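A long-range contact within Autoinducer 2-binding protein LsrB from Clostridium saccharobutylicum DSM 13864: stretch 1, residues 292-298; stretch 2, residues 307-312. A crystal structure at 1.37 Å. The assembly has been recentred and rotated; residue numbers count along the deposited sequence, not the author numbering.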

# COMPACT_ATOMS: atom_id res chain seq x y z
N SER A 292 -10.39 16.76 -19.33
CA SER A 292 -9.15 17.25 -18.78
C SER A 292 -9.26 17.24 -17.27
O SER A 292 -10.32 17.50 -16.70
N VAL A 293 -8.15 16.94 -16.62
CA VAL A 293 -8.10 16.93 -15.17
C VAL A 293 -6.89 17.76 -14.76
O VAL A 293 -5.78 17.51 -15.24
N LYS A 294 -7.10 18.73 -13.87
CA LYS A 294 -6.02 19.55 -13.34
C LYS A 294 -6.11 19.65 -11.83
O LYS A 294 -7.18 19.48 -11.24
N VAL A 295 -4.96 19.92 -11.20
CA VAL A 295 -4.93 20.17 -9.77
C VAL A 295 -5.94 21.25 -9.42
O VAL A 295 -6.03 22.29 -10.09
N GLY A 296 -6.72 20.98 -8.37
CA GLY A 296 -7.77 21.86 -7.93
C GLY A 296 -9.15 21.47 -8.41
O GLY A 296 -10.14 21.95 -7.84
N ASP A 297 -9.25 20.60 -9.43
CA ASP A 297 -10.55 20.18 -9.93
C ASP A 297 -11.26 19.33 -8.88
O ASP A 297 -10.63 18.53 -8.17
N LYS A 298 -12.58 19.48 -8.80
CA LYS A 298 -13.44 18.59 -8.03
C LYS A 298 -14.24 17.77 -9.03
O LYS A 298 -14.95 18.33 -9.87
N VAL A 307 -14.25 14.03 -5.50
CA VAL A 307 -12.84 14.02 -5.14
C VAL A 307 -12.21 15.32 -5.59
O VAL A 307 -12.68 15.96 -6.54
N GLU A 308 -11.14 15.72 -4.90
CA GLU A 308 -10.38 16.91 -5.26
C GLU A 308 -8.98 16.49 -5.68
O GLU A 308 -8.32 15.73 -4.96
N VAL A 309 -8.53 16.98 -6.82
CA VAL A 309 -7.16 16.68 -7.26
C VAL A 309 -6.20 17.61 -6.54
O VAL A 309 -6.31 18.84 -6.64
N MET A 310 -5.24 17.03 -5.83
CA MET A 310 -4.25 17.73 -5.02
C MET A 310 -2.91 17.80 -5.73
O MET A 310 -2.62 16.97 -6.60
N PRO A 311 -2.04 18.73 -5.36
CA PRO A 311 -0.68 18.74 -5.95
C PRO A 311 0.12 17.51 -5.55
O PRO A 311 -0.11 16.89 -4.50
N ASN A 312 1.10 17.18 -6.39
CA ASN A 312 1.95 16.03 -6.13
C ASN A 312 2.66 16.12 -4.78
O ASN A 312 2.95 15.10 -4.15

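Taken from its first residue, stretch 2 starts as strand, and V307 contributes to the contact mainly through its backbone. Its CA-to-CB bond points away from stretch 1, with chi1 at -55° (m), and its side chain makes no close contact with stretch 1. What does reach across is the carbonyl: V307 O lies 3.1 Å from K298 CA, with an angle of 145° at the hydrogen, the geometry of a CA-H...O contact.

E308 pairs with K298 as an antiparallel, non-hydrogen-bonded bridge, their CA atoms 4.5 Å apart. In such a pair the two side chains leave the same face of the sheet, and here both are extended enough to meet at their ends. E308 has chi1 and chi2 both t, at -177° and -172°; K298 begins m at chi1, runs through t at chi2 and chi3, and turns at chi4 to -60° (m). The result is a salt bridge, with K298 NZ 3.5 Å from E308 OE1. That separation is long for a charged pair, and both residues retain some exposure, so the link is best read as a surface clasp over the bridge. Beneath it, E308 CA approaches D297 O at 3.3 Å with 147° at the hydrogen, a second CA-H...O contact.

V309 is the centre of the packing. It is buried, its CA-to-CB bond points toward stretch 1, and it has the largest area covered by the other stretch, 90 Å². Two nearly linear backbone hydrogen bonds hold it in place: V309 N donates to D297 O (2.9 Å, 165°), and V309 O accepts from G296 N (2.8 Å, 168°). With chi1 at -176° (t), its methyls meet two valines: V309 CG2 lies 3.7 Å from V293 CG1, and V309 CG1 lies 4.3 Å from V295 CG2. Both of those valines are also t, at 171° and 173°, and their CA-to-CB bonds run sideways. V309 CB additionally sits 3.6 Å from K294 O.

The surface that receives V309 is shaped by a type II turn from K294 to D297, closed by D297 N to K294 O at 3.0 Å. The D297 side chain (chi1 -75°, m) turns back within its own stretch, where D297 OD2 accepts a hydrogen bond from K294 N at 2.9 Å and 160°. At G296, phi/psi of 98/-17 would jam a CB against the preceding carbonyl oxygen, which by itself calls for glycine.

The CA-to-CB bond of M310 points away, with all three chi angles m, and its side chain stays clear of stretch 1; its carbonyl nevertheless touches V295, with M310 O 3.8 Å from V295 CG2. P311 resumes the apolar contact. Its ring, C-gamma endo, places P311 CD 3.9 Å from V295 CG1, so V295 spans V309 and P311 with its two methyls. N312 makes no contact across the stretches; its side-chain amide is hydrogen-bonded elsewhere in the structure.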

# COMPACT_ATOMS: atom_id res chain seq x y z
CB SER A 292 -8.88 18.66 -19.26
OG SER A 292 -9.69 19.58 -18.55
CB VAL A 293 -7.96 15.50 -14.64
CG1 VAL A 293 -7.68 15.52 -13.16
CG2 VAL A 293 -9.24 14.71 -14.93
CB LYS A 294 -6.03 20.96 -13.94
CG LYS A 294 -5.66 20.91 -15.41
CD LYS A 294 -5.62 22.30 -16.01
CE LYS A 294 -5.12 22.23 -17.45
NZ LYS A 294 -5.83 21.21 -18.24
CB VAL A 295 -3.50 20.55 -9.33
CG1 VAL A 295 -3.48 21.00 -7.85
CG2 VAL A 295 -2.55 19.38 -9.53
CB ASP A 297 -10.40 19.35 -11.22
CG ASP A 297 -10.06 20.19 -12.44
OD1 ASP A 297 -10.04 21.44 -12.34
OD2 ASP A 297 -9.84 19.58 -13.52
CB LYS A 298 -14.36 19.42 -7.14
CG LYS A 298 -13.59 20.19 -6.10
CD LYS A 298 -14.53 21.04 -5.26
CE LYS A 298 -13.77 21.78 -4.18
NZ LYS A 298 -13.08 20.82 -3.29
CB VAL A 307 -12.10 12.79 -5.71
CG1 VAL A 307 -12.82 11.54 -5.27
CG2 VAL A 307 -12.01 12.87 -7.23
CB GLU A 308 -10.32 17.90 -4.08
CG GLU A 308 -9.60 19.18 -4.46
CD GLU A 308 -9.36 20.09 -3.29
OE1 GLU A 308 -9.92 19.82 -2.21
OE2 GLU A 308 -8.60 21.08 -3.44
CB VAL A 309 -7.02 16.81 -8.78
CG1 VAL A 309 -5.61 16.39 -9.24
CG2 VAL A 309 -8.07 15.95 -9.47
CB MET A 310 -4.04 16.98 -3.69
CG MET A 310 -5.33 16.56 -3.03
SD MET A 310 -6.46 17.92 -2.72
CE MET A 310 -5.47 18.82 -1.55
CB PRO A 311 -0.05 20.01 -5.37
CG PRO A 311 -0.86 20.40 -4.27
CD PRO A 311 -2.23 19.80 -4.38
CB ASN A 312 2.99 15.91 -7.23
CG ASN A 312 2.38 15.44 -8.53
OD1 ASN A 312 1.43 14.66 -8.53
ND2 ASN A 312 2.90 15.95 -9.63